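Local coordinates for GGDEF family protein (Vibrio cholerae, PDB 5GZS) that probably makes cyclic di-GMP as a membrane-linked diguanylate cyclase, whose periplasmic portion binds arginine in the first of two solute-binding-protein-like regions, at residues Q223-V228 / K263-S268; Q282-D287 / G416-P421; R227-N232 / E275-D280; L301-E306 / L422-A427. All blocks are in the same frame, centred on the assembly; numbering follows the deposited sequence.

How the contacts relate
From the N terminus, 223-228 takes part first, and contact 1 closes a loop of 34 residues by pairing it with 263-268 as neighbouring parallel strands. Contact 3 starts from the same stretch, sharing Arg227 and Val228, and runs further, to helix 277-282. Contact 2 opens only after both have closed, joining 282-287 to 416-421 over a long excursion. Contact 4 begins inside that span and ends beyond it, so contacts 2 and 4 cross. All four reach one mixed sheet of strand order 2-1-3-5-4, in the second solute-binding-protein-like region. Asp287 ties contacts 1 and 2, taking Arg224 NH2 and Arg227 N, and Phe417 N with Tyr303 O ties contacts 2 and 4.

Contact 1: Q223-V228 / K263-S268; sequences QRVLRV and KCELVS
Val267 covers one face of the Arg227 guanidinium, with CG2 standing 3.6 Å above the guanidinium plane and displaced toward its rim; the two side chains cross at about a right angle. NH1 has a weak hydrogen bond to Ser285 O, while NE reaches a water weakly. That water donates to Glu265 OE2 at 2.7 Å, so it bridges opposite charges whose nearest atoms, Arg227 NE and Glu265 OE2, remain 5.2 Å apart. A bend at chi3 (83°) sets NE out of line with the extended first part of the arginine chain. Beneath these groups the backbones form a parallel ladder: Leu226 N donates to Lys263 O (3.1 Å), Glu265 N to Leu226 O (3.0 Å), Val228 N to Glu265 O (3.0 Å) and Val267 N to Val228 O (2.8 Å, 169°). Alternation puts Leu226, Val228, Cys264 and Leu266 on the other face, where Val228 CG2 meets Cys264 CB at 3.8 Å. Helix 248-259 packs there through Val253 and Phe254, and its Cys257 is disulfide-bonded to Cys264. Strand 264-266 is outermost within the chain; on the far side of 226-230 lies strand 288-292, and Asp287 just before it pairs with Arg224 and Arg227 N.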
loop_
_atom_site.group_PDB
_atom_site.type_symbol
_atom_site.label_atom_id
_atom_site.label_comp_id
_atom_site.label_asym_id
_atom_site.label_seq_id
_atom_site.Cartn_x
_atom_site.Cartn_y
_atom_site.Cartn_z
ATOM N N GLN A 223 -12.825 -36.415 -14.454
ATOM C CA GLN A 223 -12.240 -37.096 -15.606
ATOM C C GLN A 223 -12.274 -36.167 -16.813
ATOM O O GLN A 223 -11.682 -36.459 -17.854
ATOM C CB GLN A 223 -12.961 -38.402 -15.946
ATOM C CG GLN A 223 -12.806 -39.509 -14.928
ATOM C CD GLN A 223 -11.392 -39.621 -14.376
ATOM O OE1 GLN A 223 -10.426 -39.800 -15.115
ATOM N NE2 GLN A 223 -11.267 -39.503 -13.064
ATOM N N ARG A 224 -12.976 -35.048 -16.692
ATOM C CA ARG A 224 -13.047 -34.136 -17.816
ATOM C C ARG A 224 -11.766 -33.305 -17.961
ATOM O O ARG A 224 -11.306 -32.670 -17.006
ATOM C CB ARG A 224 -14.260 -33.227 -17.677
ATOM C CG ARG A 224 -14.157 -31.983 -18.504
ATOM C CD ARG A 224 -15.508 -31.378 -18.735
ATOM N NE ARG A 224 -15.408 -30.299 -19.709
ATOM C CZ ARG A 224 -16.437 -29.570 -20.109
ATOM N NH1 ARG A 224 -17.648 -29.807 -19.614
ATOM N NH2 ARG A 224 -16.255 -28.608 -21.001
ATOM N N VAL A 225 -11.184 -33.316 -19.157
ATOM C CA VAL A 225 -9.984 -32.519 -19.415
ATOM C C VAL A 225 -10.330 -31.058 -19.703
ATOM O O VAL A 225 -10.822 -30.728 -20.780
ATOM C CB VAL A 225 -9.179 -33.090 -20.593
ATOM C CG1 VAL A 225 -7.952 -32.224 -20.869
ATOM C CG2 VAL A 225 -8.781 -34.550 -20.309
ATOM N N LEU A 226 -10.085 -30.184 -18.736
ATOM C CA LEU A 226 -10.351 -28.765 -18.908
ATOM C C LEU A 226 -9.467 -28.139 -19.975
ATOM O O LEU A 226 -8.244 -28.236 -19.893
ATOM C CB LEU A 226 -10.137 -28.036 -17.585
ATOM C CG LEU A 226 -11.038 -28.507 -16.445
ATOM C CD1 LEU A 226 -10.796 -27.641 -15.218
ATOM C CD2 LEU A 226 -12.506 -28.452 -16.887
ATOM N N ARG A 227 -10.070 -27.479 -20.958
ATOM C CA ARG A 227 -9.282 -26.768 -21.975
ATOM C C ARG A 227 -8.979 -25.318 -21.575
ATOM O O ARG A 227 -9.873 -24.542 -21.250
ATOM C CB ARG A 227 -9.994 -26.815 -23.327
ATOM C CG ARG A 227 -10.293 -28.252 -23.743
ATOM C CD ARG A 227 -10.961 -28.373 -25.115
ATOM N NE ARG A 227 -10.006 -28.329 -26.221
ATOM C CZ ARG A 227 -9.797 -27.245 -26.948
ATOM N NH1 ARG A 227 -10.482 -26.141 -26.676
ATOM N NH2 ARG A 227 -8.910 -27.258 -27.930
ATOM N N VAL A 228 -7.667 -24.971 -21.588
ATOM C CA VAL A 228 -7.156 -23.695 -21.111
ATOM C C VAL A 228 -6.507 -22.932 -22.273
ATOM O O VAL A 228 -5.826 -23.529 -23.107
ATOM C CB VAL A 228 -6.061 -23.953 -20.049
ATOM C CG1 VAL A 228 -5.653 -22.676 -19.338
ATOM C CG2 VAL A 228 -6.541 -24.956 -19.036
ATOM N N LYS A 263 -7.480 -32.217 -14.180
ATOM C CA LYS A 263 -6.539 -32.277 -15.283
ATOM C C LYS A 263 -6.802 -31.121 -16.239
ATOM O O LYS A 263 -7.905 -30.964 -16.745
ATOM C CB LYS A 263 -6.648 -33.632 -16.005
ATOM C CG LYS A 263 -8.030 -34.254 -15.957
ATOM C CD LYS A 263 -8.022 -35.743 -16.350
ATOM C CE LYS A 263 -7.212 -36.563 -15.369
ATOM N NZ LYS A 263 -7.448 -38.026 -15.544
ATOM N N CYS A 264 -5.782 -30.311 -16.481
ATOM C CA CYS A 264 -5.917 -29.187 -17.393
ATOM C C CYS A 264 -4.937 -29.316 -18.510
ATOM O O CYS A 264 -3.788 -29.696 -18.311
ATOM C CB CYS A 264 -5.667 -27.845 -16.709
ATOM S SG CYS A 264 -6.568 -27.556 -15.248
ATOM N N GLU A 265 -5.359 -28.908 -19.676
ATOM C CA GLU A 265 -4.548 -29.001 -20.841
ATOM C C GLU A 265 -4.501 -27.636 -21.475
ATOM O O GLU A 265 -5.512 -27.087 -21.777
ATOM C CB GLU A 265 -5.229 -29.976 -21.776
ATOM C CG GLU A 265 -4.602 -30.174 -23.117
ATOM C CD GLU A 265 -5.149 -31.374 -23.825
ATOM O OE1 GLU A 265 -4.783 -32.497 -23.506
ATOM O OE2 GLU A 265 -5.960 -31.197 -24.706
ATOM N N LEU A 266 -3.314 -27.100 -21.685
ATOM C CA LEU A 266 -3.136 -25.842 -22.374
ATOM C C LEU A 266 -3.300 -26.045 -23.872
ATOM O O LEU A 266 -2.632 -26.898 -24.444
ATOM C CB LEU A 266 -1.752 -25.268 -22.092
ATOM C CG LEU A 266 -1.558 -24.007 -22.924
ATOM C CD1 LEU A 266 -2.267 -22.894 -22.200
ATOM C CD2 LEU A 266 -0.101 -23.684 -23.157
ATOM N N VAL A 267 -4.108 -25.248 -24.509
ATOM C CA VAL A 267 -4.255 -25.360 -25.968
ATOM C C VAL A 267 -4.022 -24.028 -26.721
ATOM O O VAL A 267 -4.349 -22.959 -26.224
ATOM C CB VAL A 267 -5.633 -25.912 -26.326
ATOM C CG1 VAL A 267 -5.772 -27.326 -25.800
ATOM C CG2 VAL A 267 -6.716 -25.041 -25.739
ATOM N N SER A 268 -3.443 -24.118 -27.919
ATOM C CA SER A 268 -3.132 -22.950 -28.745
ATOM C C SER A 268 -3.381 -23.234 -30.210
ATOM O O SER A 268 -3.375 -24.393 -30.591
ATOM C CB SER A 268 -1.669 -22.548 -28.584
ATOM O OG SER A 268 -1.275 -22.711 -27.243
HETATM O O HOH W 1 -8.428 -30.319 -25.257
#

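Contact 2: Q282-D287 / G416-P421; sequences QDKSID and GFAKNP
Lys284 reaches Ala418 from the end of a helix, where a positive phi (65°) marks a Schellman motif that turns the chain out of helix 277-282. Its CG lies beside its own backbone N, and a bend at chi2 (-54°) places CD 3.9 Å from Ala418 CB. The same CD lies 4.0 Å from Asn420 ND2, the lysine and asparagine side chains sliding past each other in opposite directions. Asn420 is the N-cap of helix 421-435: its OD1 takes Gly423 N, leaving ND2 on the side of Lys284. Between Ala418 and Asn420, Lys419 is the centre of an inverse gamma turn, in which Asn420 N donates to Ala418 O at 2.8 Å, and Lys419 NZ leads away to Asn300 O. Lys284 NZ comes within 3.6 Å of Lys419 O. At Asp287 the contact is made by backbone, where the chain enters strand 288-292 beside the antiparallel strand 414-417. Ala418 CB also packs on Leu281 of the preceding helix, while the carboxylate of Asp287 is turned to Arg224 and Arg227 N. The Asp287 carbonyl turns to segment 416-421: Asp287 O accepts Ala418 N at 3.0 Å (154°) and a CA-H...O contact from Phe417 CA at 3.4 Å.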
loop_
_atom_site.group_PDB
_atom_site.type_symbol
_atom_site.label_atom_id
_atom_site.label_comp_id
_atom_site.label_asym_id
_atom_site.label_seq_id
_atom_site.Cartn_x
_atom_site.Cartn_y
_atom_site.Cartn_z
ATOM N N GLN A 282 -16.353 -17.221 -24.887
ATOM C CA GLN A 282 -17.788 -17.016 -25.026
ATOM C C GLN A 282 -18.397 -18.129 -25.871
ATOM O O GLN A 282 -19.507 -18.534 -25.617
ATOM C CB GLN A 282 -18.075 -15.622 -25.569
ATOM C CG GLN A 282 -17.684 -14.555 -24.542
ATOM C CD GLN A 282 -17.737 -13.135 -25.072
ATOM O OE1 GLN A 282 -18.712 -12.418 -24.853
ATOM N NE2 GLN A 282 -16.675 -12.710 -25.752
ATOM N N ASP A 283 -17.643 -18.683 -26.817
ATOM C CA ASP A 283 -18.071 -19.867 -27.583
ATOM C C ASP A 283 -18.326 -21.096 -26.720
ATOM O O ASP A 283 -18.988 -22.037 -27.163
ATOM C CB ASP A 283 -17.005 -20.278 -28.617
ATOM C CG ASP A 283 -16.885 -19.315 -29.778
ATOM O OD1 ASP A 283 -17.483 -18.213 -29.729
ATOM O OD2 ASP A 283 -16.168 -19.670 -30.742
ATOM N N LYS A 284 -17.741 -21.111 -25.526
ATOM C CA LYS A 284 -17.636 -22.325 -24.701
ATOM C C LYS A 284 -16.748 -23.376 -25.386
ATOM O O LYS A 284 -16.860 -24.581 -25.094
ATOM C CB LYS A 284 -19.018 -22.941 -24.381
ATOM C CG LYS A 284 -20.126 -21.953 -24.020
ATOM C CD LYS A 284 -19.727 -21.016 -22.885
ATOM C CE LYS A 284 -20.629 -19.769 -22.824
ATOM N NZ LYS A 284 -22.070 -20.144 -22.909
ATOM N N SER A 285 -15.869 -22.939 -26.288
ATOM C CA SER A 285 -15.004 -23.892 -27.008
ATOM C C SER A 285 -13.759 -24.216 -26.165
ATOM O O SER A 285 -13.102 -25.230 -26.380
ATOM C CB SER A 285 -14.617 -23.359 -28.406
ATOM O OG SER A 285 -14.088 -22.032 -28.363
ATOM N N ILE A 286 -13.462 -23.342 -25.201
ATOM C CA ILE A 286 -12.491 -23.611 -24.135
ATOM C C ILE A 286 -13.187 -23.352 -22.802
ATOM O O ILE A 286 -14.234 -22.703 -22.776
ATOM C CB ILE A 286 -11.251 -22.727 -24.250
ATOM C CG1 ILE A 286 -11.634 -21.277 -23.948
ATOM C CG2 ILE A 286 -10.658 -22.831 -25.650
ATOM C CD1 ILE A 286 -10.461 -20.315 -23.828
ATOM N N ASP A 287 -12.621 -23.860 -21.705
ATOM C CA ASP A 287 -13.199 -23.678 -20.367
ATOM C C ASP A 287 -12.534 -22.539 -19.557
ATOM O O ASP A 287 -13.188 -21.844 -18.792
ATOM C CB ASP A 287 -13.094 -24.968 -19.563
ATOM C CG ASP A 287 -13.568 -26.175 -20.323
ATOM O OD1 ASP A 287 -14.759 -26.252 -20.664
ATOM O OD2 ASP A 287 -12.737 -27.062 -20.600
ATOM N N GLY A 416 -10.455 -16.381 -15.989
ATOM C CA GLY A 416 -11.828 -16.304 -16.478
ATOM C C GLY A 416 -12.317 -17.695 -16.783
ATOM O O GLY A 416 -11.532 -18.539 -17.228
ATOM N N PHE A 417 -13.601 -17.955 -16.544
ATOM C CA PHE A 417 -14.157 -19.298 -16.804
ATOM C C PHE A 417 -15.387 -19.120 -17.618
ATOM O O PHE A 417 -16.085 -18.116 -17.457
ATOM C CB PHE A 417 -14.507 -20.060 -15.522
ATOM C CG PHE A 417 -13.344 -20.265 -14.583
ATOM C CD1 PHE A 417 -12.934 -19.249 -13.735
ATOM C CD2 PHE A 417 -12.678 -21.484 -14.542
ATOM C CE1 PHE A 417 -11.875 -19.437 -12.865
ATOM C CE2 PHE A 417 -11.615 -21.687 -13.666
ATOM C CZ PHE A 417 -11.215 -20.659 -12.825
ATOM N N ALA A 418 -15.642 -20.072 -18.508
ATOM C CA ALA A 418 -16.764 -19.990 -19.415
ATOM C C ALA A 418 -18.039 -19.903 -18.613
ATOM O O ALA A 418 -18.169 -20.541 -17.560
ATOM C CB ALA A 418 -16.796 -21.188 -20.325
ATOM N N LYS A 419 -18.975 -19.106 -19.119
ATOM C CA LYS A 419 -20.253 -18.888 -18.466
ATOM C C LYS A 419 -21.197 -20.085 -18.605
ATOM O O LYS A 419 -22.171 -20.044 -19.347
ATOM C CB LYS A 419 -20.898 -17.641 -19.045
ATOM C CG LYS A 419 -20.762 -16.399 -18.218
ATOM C CD LYS A 419 -21.801 -16.414 -17.112
ATOM C CE LYS A 419 -22.536 -15.098 -17.069
ATOM N NZ LYS A 419 -21.594 -14.002 -16.773
ATOM N N ASN A 420 -20.910 -21.164 -17.897
ATOM C CA ASN A 420 -21.857 -22.273 -17.837
ATOM C C ASN A 420 -21.746 -22.877 -16.439
ATOM O O ASN A 420 -20.925 -22.403 -15.676
ATOM C CB ASN A 420 -21.593 -23.290 -18.968
ATOM C CG ASN A 420 -20.146 -23.752 -19.029
ATOM O OD1 ASN A 420 -19.447 -23.859 -18.011
ATOM N ND2 ASN A 420 -19.690 -24.026 -20.245
ATOM N N PRO A 421 -22.583 -23.889 -16.099
ATOM C CA PRO A 421 -22.563 -24.455 -14.750
ATOM C C PRO A 421 -21.188 -24.929 -14.279
ATOM O O PRO A 421 -20.778 -24.592 -13.159
ATOM C CB PRO A 421 -23.533 -25.630 -14.868
ATOM C CG PRO A 421 -24.544 -25.165 -15.861
ATOM C CD PRO A 421 -23.734 -24.411 -16.874
#

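Contact 3: R227-N232 / E275-D280; sequences RVKLEN and ESMFDD
Lys229 NZ is held by two oxygens: Asp280 OD2, at 3.5 Å in a salt bridge whose hydrogen bond is weak, and Gln271 OE1, which accepts a hydrogen bond. The lysine chain is extended beyond CG and meets the Asp280 side chain at about a right angle, so the ammonium comes to the carboxylate at the end of a straight arm. The aliphatic part of that arm packs, with Lys229 CD lying 4.0 Å from CG of Met277, a selenomethionine, as their chains cross obliquely. Met277 contributes the largest share of the buried surface. Its CG lies beside the backbone N (chi1 -70°), and the extended chain takes SE to the end of the strand. There SE lies 3.6 Å from Glu231 CA, and CE lies 3.4 Å from Leu230 O. Gln271 and Glu272 touch Met277, and Glu272 OE1 accepts Asn232 N. Lys229 points to the helix but Leu230 points away from it, and its side chain touches Ala250 of helix 248-259, so the two helices cover opposite faces of strand 226-230. Parallel strands 264-266 and 288-292 flank that strand, and helix 277-282 joins them in a beta-alpha-beta crossover, as in the alpha/beta lobes of type II periplasmic binding proteins.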
loop_
_atom_site.group_PDB
_atom_site.type_symbol
_atom_site.label_atom_id
_atom_site.label_comp_id
_atom_site.label_asym_id
_atom_site.label_seq_id
_atom_site.Cartn_x
_atom_site.Cartn_y
_atom_site.Cartn_z
ATOM N N ARG A 227 -10.070 -27.479 -20.958
ATOM C CA ARG A 227 -9.282 -26.768 -21.975
ATOM C C ARG A 227 -8.979 -25.318 -21.575
ATOM O O ARG A 227 -9.873 -24.542 -21.250
ATOM C CB ARG A 227 -9.994 -26.815 -23.327
ATOM C CG ARG A 227 -10.293 -28.252 -23.743
ATOM C CD ARG A 227 -10.961 -28.373 -25.115
ATOM N NE ARG A 227 -10.006 -28.329 -26.221
ATOM C CZ ARG A 227 -9.797 -27.245 -26.948
ATOM N NH1 ARG A 227 -10.482 -26.141 -26.676
ATOM N NH2 ARG A 227 -8.910 -27.258 -27.930
ATOM N N VAL A 228 -7.667 -24.971 -21.588
ATOM C CA VAL A 228 -7.156 -23.695 -21.111
ATOM C C VAL A 228 -6.507 -22.932 -22.273
ATOM O O VAL A 228 -5.826 -23.529 -23.107
ATOM C CB VAL A 228 -6.061 -23.953 -20.049
ATOM C CG1 VAL A 228 -5.653 -22.676 -19.338
ATOM C CG2 VAL A 228 -6.541 -24.956 -19.036
ATOM N N LYS A 229 -6.715 -21.619 -22.347
ATOM C CA LYS A 229 -5.941 -20.798 -23.286
ATOM C C LYS A 229 -5.214 -19.684 -22.569
ATOM O O LYS A 229 -5.740 -19.107 -21.611
ATOM C CB LYS A 229 -6.799 -20.215 -24.409
ATOM C CG LYS A 229 -7.180 -21.245 -25.404
ATOM C CD LYS A 229 -7.394 -20.655 -26.786
ATOM C CE LYS A 229 -7.845 -21.769 -27.739
ATOM N NZ LYS A 229 -8.033 -21.318 -29.123
ATOM N N LEU A 230 -4.004 -19.381 -23.028
ATOM C CA LEU A 230 -3.265 -18.261 -22.457
ATOM C C LEU A 230 -3.174 -17.124 -23.448
ATOM O O LEU A 230 -2.807 -17.326 -24.606
ATOM C CB LEU A 230 -1.873 -18.686 -22.013
ATOM C CG LEU A 230 -1.840 -19.645 -20.825
ATOM C CD1 LEU A 230 -0.405 -20.046 -20.517
ATOM C CD2 LEU A 230 -2.522 -19.057 -19.601
ATOM N N GLU A 231 -3.529 -15.931 -22.987
ATOM C CA GLU A 231 -3.502 -14.748 -23.824
ATOM C C GLU A 231 -2.083 -14.512 -24.351
ATOM O O GLU A 231 -1.119 -14.506 -23.582
ATOM C CB GLU A 231 -4.024 -13.526 -23.046
ATOM C CG GLU A 231 -4.610 -12.397 -23.932
ATOM C CD GLU A 231 -6.147 -12.383 -23.985
ATOM O OE1 GLU A 231 -6.805 -12.541 -22.923
ATOM O OE2 GLU A 231 -6.695 -12.202 -25.098
ATOM N N ASN A 232 -1.955 -14.346 -25.665
ATOM C CA ASN A 232 -0.650 -14.070 -26.262
ATOM C C ASN A 232 -0.700 -12.890 -27.226
ATOM O O ASN A 232 0.064 -12.801 -28.183
ATOM C CB ASN A 232 -0.043 -15.328 -26.905
ATOM C CG ASN A 232 1.203 -15.812 -26.163
ATOM O OD1 ASN A 232 1.995 -15.004 -25.681
ATOM N ND2 ASN A 232 1.371 -17.128 -26.059
ATOM N N GLU A 275 -8.055 -12.603 -33.609
ATOM C CA GLU A 275 -8.794 -13.810 -33.340
ATOM C C GLU A 275 -8.929 -14.075 -31.837
ATOM O O GLU A 275 -8.354 -14.996 -31.289
ATOM C CB GLU A 275 -8.125 -14.957 -34.064
ATOM C CG GLU A 275 -7.934 -14.672 -35.528
ATOM C CD GLU A 275 -7.754 -15.920 -36.354
ATOM O OE1 GLU A 275 -6.817 -16.689 -36.086
ATOM O OE2 GLU A 275 -8.545 -16.119 -37.293
ATOM N N SER A 276 -9.749 -13.282 -31.187
ATOM C CA SER A 276 -9.791 -13.247 -29.724
ATOM C C SER A 276 -10.122 -14.575 -29.057
ATOM O O SER A 276 -10.934 -15.381 -29.527
ATOM C CB SER A 276 -10.758 -12.188 -29.243
ATOM O OG SER A 276 -10.363 -11.797 -27.948
HETATM N N MSE A 277 -9.403 -14.813 -27.969
HETATM C CA MSE A 277 -9.549 -16.042 -27.205
HETATM C C MSE A 277 -10.754 -15.929 -26.315
HETATM O O MSE A 277 -11.340 -16.939 -25.894
HETATM C CB MSE A 277 -8.300 -16.326 -26.384
HETATM C CG MSE A 277 -7.109 -16.729 -27.221
HETATM SE SE MSE A 277 -5.403 -16.595 -26.279
HETATM C CE MSE A 277 -4.352 -17.638 -27.577
ATOM N N PHE A 278 -11.118 -14.712 -26.086
ATOM C CA PHE A 278 -12.300 -14.431 -25.317
ATOM C C PHE A 278 -13.519 -14.889 -26.101
ATOM O O PHE A 278 -14.487 -15.386 -25.534
ATOM C CB PHE A 278 -12.367 -12.943 -24.980
ATOM C CG PHE A 278 -13.288 -12.634 -23.849
ATOM C CD1 PHE A 278 -13.168 -13.299 -22.645
ATOM C CD2 PHE A 278 -14.288 -11.699 -23.993
ATOM C CE1 PHE A 278 -14.034 -13.027 -21.595
ATOM C CE2 PHE A 278 -15.154 -11.425 -22.953
ATOM C CZ PHE A 278 -15.029 -12.095 -21.757
ATOM N N ASP A 279 -13.460 -14.740 -27.413
ATOM C CA ASP A 279 -14.491 -15.308 -28.265
ATOM C C ASP A 279 -14.540 -16.815 -28.043
ATOM O O ASP A 279 -15.614 -17.389 -27.960
ATOM C CB ASP A 279 -14.234 -14.974 -29.744
ATOM C CG ASP A 279 -14.188 -13.466 -30.010
ATOM O OD1 ASP A 279 -14.096 -12.691 -29.036
ATOM O OD2 ASP A 279 -14.239 -13.061 -31.191
ATOM N N ASP A 280 -13.380 -17.457 -27.930
ATOM C CA ASP A 280 -13.328 -18.897 -27.664
ATOM C C ASP A 280 -13.971 -19.230 -26.312
ATOM O O ASP A 280 -14.614 -20.288 -26.129
ATOM C CB ASP A 280 -11.882 -19.386 -27.688
ATOM C CG ASP A 280 -11.388 -19.690 -29.086
ATOM O OD1 ASP A 280 -10.942 -18.742 -29.790
ATOM O OD2 ASP A 280 -11.445 -20.892 -29.461
#

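Contact 4: L301-E306 / L422-A427; sequences LAYFSE and LGATLA
The first turns of helix 421-435 rest on the outermost strand, 303-304, of a sheet with the order 2-1-3-5-4 characteristic of type II periplasmic binding proteins, and Tyr303, Ala427 and Ala424 carry most of this meeting. Tyr303 directs its CB toward the helix; chi1 of -69° sets CG beside its own backbone N, and the ring lies against the first turn of the helix. On the side of CD2 and CE2 it approaches obliquely the peptide linking Gly423 to Ala424: Tyr303 CD2 is 3.6 Å from Gly423 C and 3.3 Å from Ala424 N. Further out, Tyr303 CE2 lies 3.4 Å from Ala424 CB, and the hydroxyl end passes the same methyl. One turn on, Ala427 points its methyl at the strand, with CB 4.1 Å from Tyr303 CB. The spacing fits the helical bond from Ala427 N to Gly423 O (3.0 Å), which aligns Gly423 and Ala427 on the same side of the helix. The side-chain contacts between the segments are apolar, the ring also lying against a helix peptide, and polar ties flank them. Ser305 OG donates to Glu306 O at 2.7 Å and also pairs with Ile415 N. Ser431 OG of the same helix bonds both Glu306 N and Ala427 O, and Glu306 forms a salt bridge with Lys435. Strand 414-417 lies next to 303-304 in antiparallel pairing, its Phe417 packing on Leu426 and Ala427, while Phe278 and Leu281 of helix 277-282 touch Ala302.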
loop_
_atom_site.group_PDB
_atom_site.type_symbol
_atom_site.label_atom_id
_atom_site.label_comp_id
_atom_site.label_asym_id
_atom_site.label_seq_id
_atom_site.Cartn_x
_atom_site.Cartn_y
_atom_site.Cartn_z
ATOM N N LEU A 301 -19.246 -11.362 -18.952
ATOM C CA LEU A 301 -19.214 -12.345 -20.044
ATOM C C LEU A 301 -18.484 -13.619 -19.651
ATOM O O LEU A 301 -18.433 -14.580 -20.412
ATOM C CB LEU A 301 -18.574 -11.728 -21.278
ATOM C CG LEU A 301 -19.221 -10.386 -21.638
ATOM C CD1 LEU A 301 -18.172 -9.411 -22.120
ATOM C CD2 LEU A 301 -20.296 -10.592 -22.713
ATOM N N ALA A 302 -17.925 -13.624 -18.448
ATOM C CA ALA A 302 -17.294 -14.820 -17.906
ATOM C C ALA A 302 -17.329 -14.791 -16.384
ATOM O O ALA A 302 -17.578 -13.758 -15.778
ATOM C CB ALA A 302 -15.871 -14.944 -18.410
ATOM N N TYR A 303 -17.107 -15.947 -15.775
ATOM C CA TYR A 303 -16.973 -16.061 -14.331
ATOM C C TYR A 303 -15.510 -15.866 -13.997
ATOM O O TYR A 303 -14.650 -16.281 -14.780
ATOM C CB TYR A 303 -17.453 -17.425 -13.851
ATOM C CG TYR A 303 -18.943 -17.674 -13.956
ATOM C CD1 TYR A 303 -19.865 -16.722 -13.541
ATOM C CD2 TYR A 303 -19.425 -18.871 -14.450
ATOM C CE1 TYR A 303 -21.228 -16.970 -13.618
ATOM C CE2 TYR A 303 -20.771 -19.124 -14.529
ATOM C CZ TYR A 303 -21.677 -18.179 -14.107
ATOM O OH TYR A 303 -23.037 -18.429 -14.197
ATOM N N PHE A 304 -15.210 -15.272 -12.842
ATOM C CA PHE A 304 -13.831 -14.880 -12.531
ATOM C C PHE A 304 -13.326 -15.383 -11.191
ATOM O O PHE A 304 -14.000 -15.237 -10.187
ATOM C CB PHE A 304 -13.699 -13.352 -12.550
ATOM C CG PHE A 304 -13.964 -12.731 -13.890
ATOM C CD1 PHE A 304 -12.957 -12.634 -14.828
ATOM C CD2 PHE A 304 -15.216 -12.217 -14.201
ATOM C CE1 PHE A 304 -13.192 -12.060 -16.062
ATOM C CE2 PHE A 304 -15.463 -11.637 -15.446
ATOM C CZ PHE A 304 -14.447 -11.561 -16.375
ATOM N N SER A 305 -12.134 -15.968 -11.169
ATOM C CA SER A 305 -11.477 -16.282 -9.902
ATOM C C SER A 305 -11.127 -14.970 -9.258
ATOM O O SER A 305 -11.161 -13.951 -9.940
ATOM C CB SER A 305 -10.195 -17.084 -10.100
ATOM O OG SER A 305 -9.148 -16.198 -10.494
ATOM N N GLU A 306 -10.759 -14.999 -7.974
ATOM C CA GLU A 306 -10.169 -13.844 -7.300
ATOM C C GLU A 306 -8.913 -13.468 -8.045
ATOM O O GLU A 306 -8.376 -14.306 -8.762
ATOM C CB GLU A 306 -9.840 -14.152 -5.832
ATOM C CG GLU A 306 -11.059 -14.233 -4.900
ATOM C CD GLU A 306 -10.671 -14.607 -3.479
ATOM O OE1 GLU A 306 -9.446 -14.628 -3.201
ATOM O OE2 GLU A 306 -11.575 -14.886 -2.650
ATOM N N LEU A 422 -20.478 -25.686 -15.112
ATOM C CA LEU A 422 -19.128 -26.099 -14.754
ATOM C C LEU A 422 -18.240 -24.901 -14.351
ATOM O O LEU A 422 -17.539 -24.949 -13.342
ATOM C CB LEU A 422 -18.484 -26.866 -15.903
ATOM C CG LEU A 422 -17.068 -27.352 -15.581
ATOM C CD1 LEU A 422 -17.051 -28.193 -14.303
ATOM C CD2 LEU A 422 -16.497 -28.106 -16.751
ATOM N N GLY A 423 -18.286 -23.823 -15.117
ATOM C CA GLY A 423 -17.447 -22.670 -14.842
ATOM C C GLY A 423 -17.857 -21.971 -13.559
ATOM O O GLY A 423 -17.008 -21.479 -12.802
ATOM N N ALA A 424 -19.165 -21.939 -13.307
ATOM C CA ALA A 424 -19.705 -21.422 -12.053
ATOM C C ALA A 424 -19.163 -22.193 -10.840
ATOM O O ALA A 424 -19.004 -21.630 -9.766
ATOM C CB ALA A 424 -21.212 -21.475 -12.070
ATOM N N THR A 425 -18.874 -23.479 -11.009
ATOM C CA THR A 425 -18.384 -24.281 -9.905
ATOM C C THR A 425 -16.873 -24.156 -9.865
ATOM O O THR A 425 -16.270 -24.112 -8.791
ATOM C CB THR A 425 -18.809 -25.771 -10.033
ATOM O OG1 THR A 425 -20.198 -25.901 -9.718
ATOM C CG2 THR A 425 -18.022 -26.651 -9.079
ATOM N N LEU A 426 -16.252 -24.082 -11.039
ATOM C CA LEU A 426 -14.796 -24.039 -11.070
ATOM C C LEU A 426 -14.265 -22.771 -10.404
ATOM O O LEU A 426 -13.388 -22.853 -9.560
ATOM C CB LEU A 426 -14.272 -24.138 -12.505
ATOM C CG LEU A 426 -14.340 -25.561 -13.061
ATOM C CD1 LEU A 426 -13.845 -25.615 -14.523
ATOM C CD2 LEU A 426 -13.615 -26.580 -12.144
ATOM N N ALA A 427 -14.806 -21.614 -10.780
ATOM C CA ALA A 427 -14.230 -20.324 -10.395
ATOM C C ALA A 427 -14.010 -20.145 -8.873
ATOM O O ALA A 427 -12.915 -19.763 -8.476
ATOM C CB ALA A 427 -15.095 -19.168 -10.960
#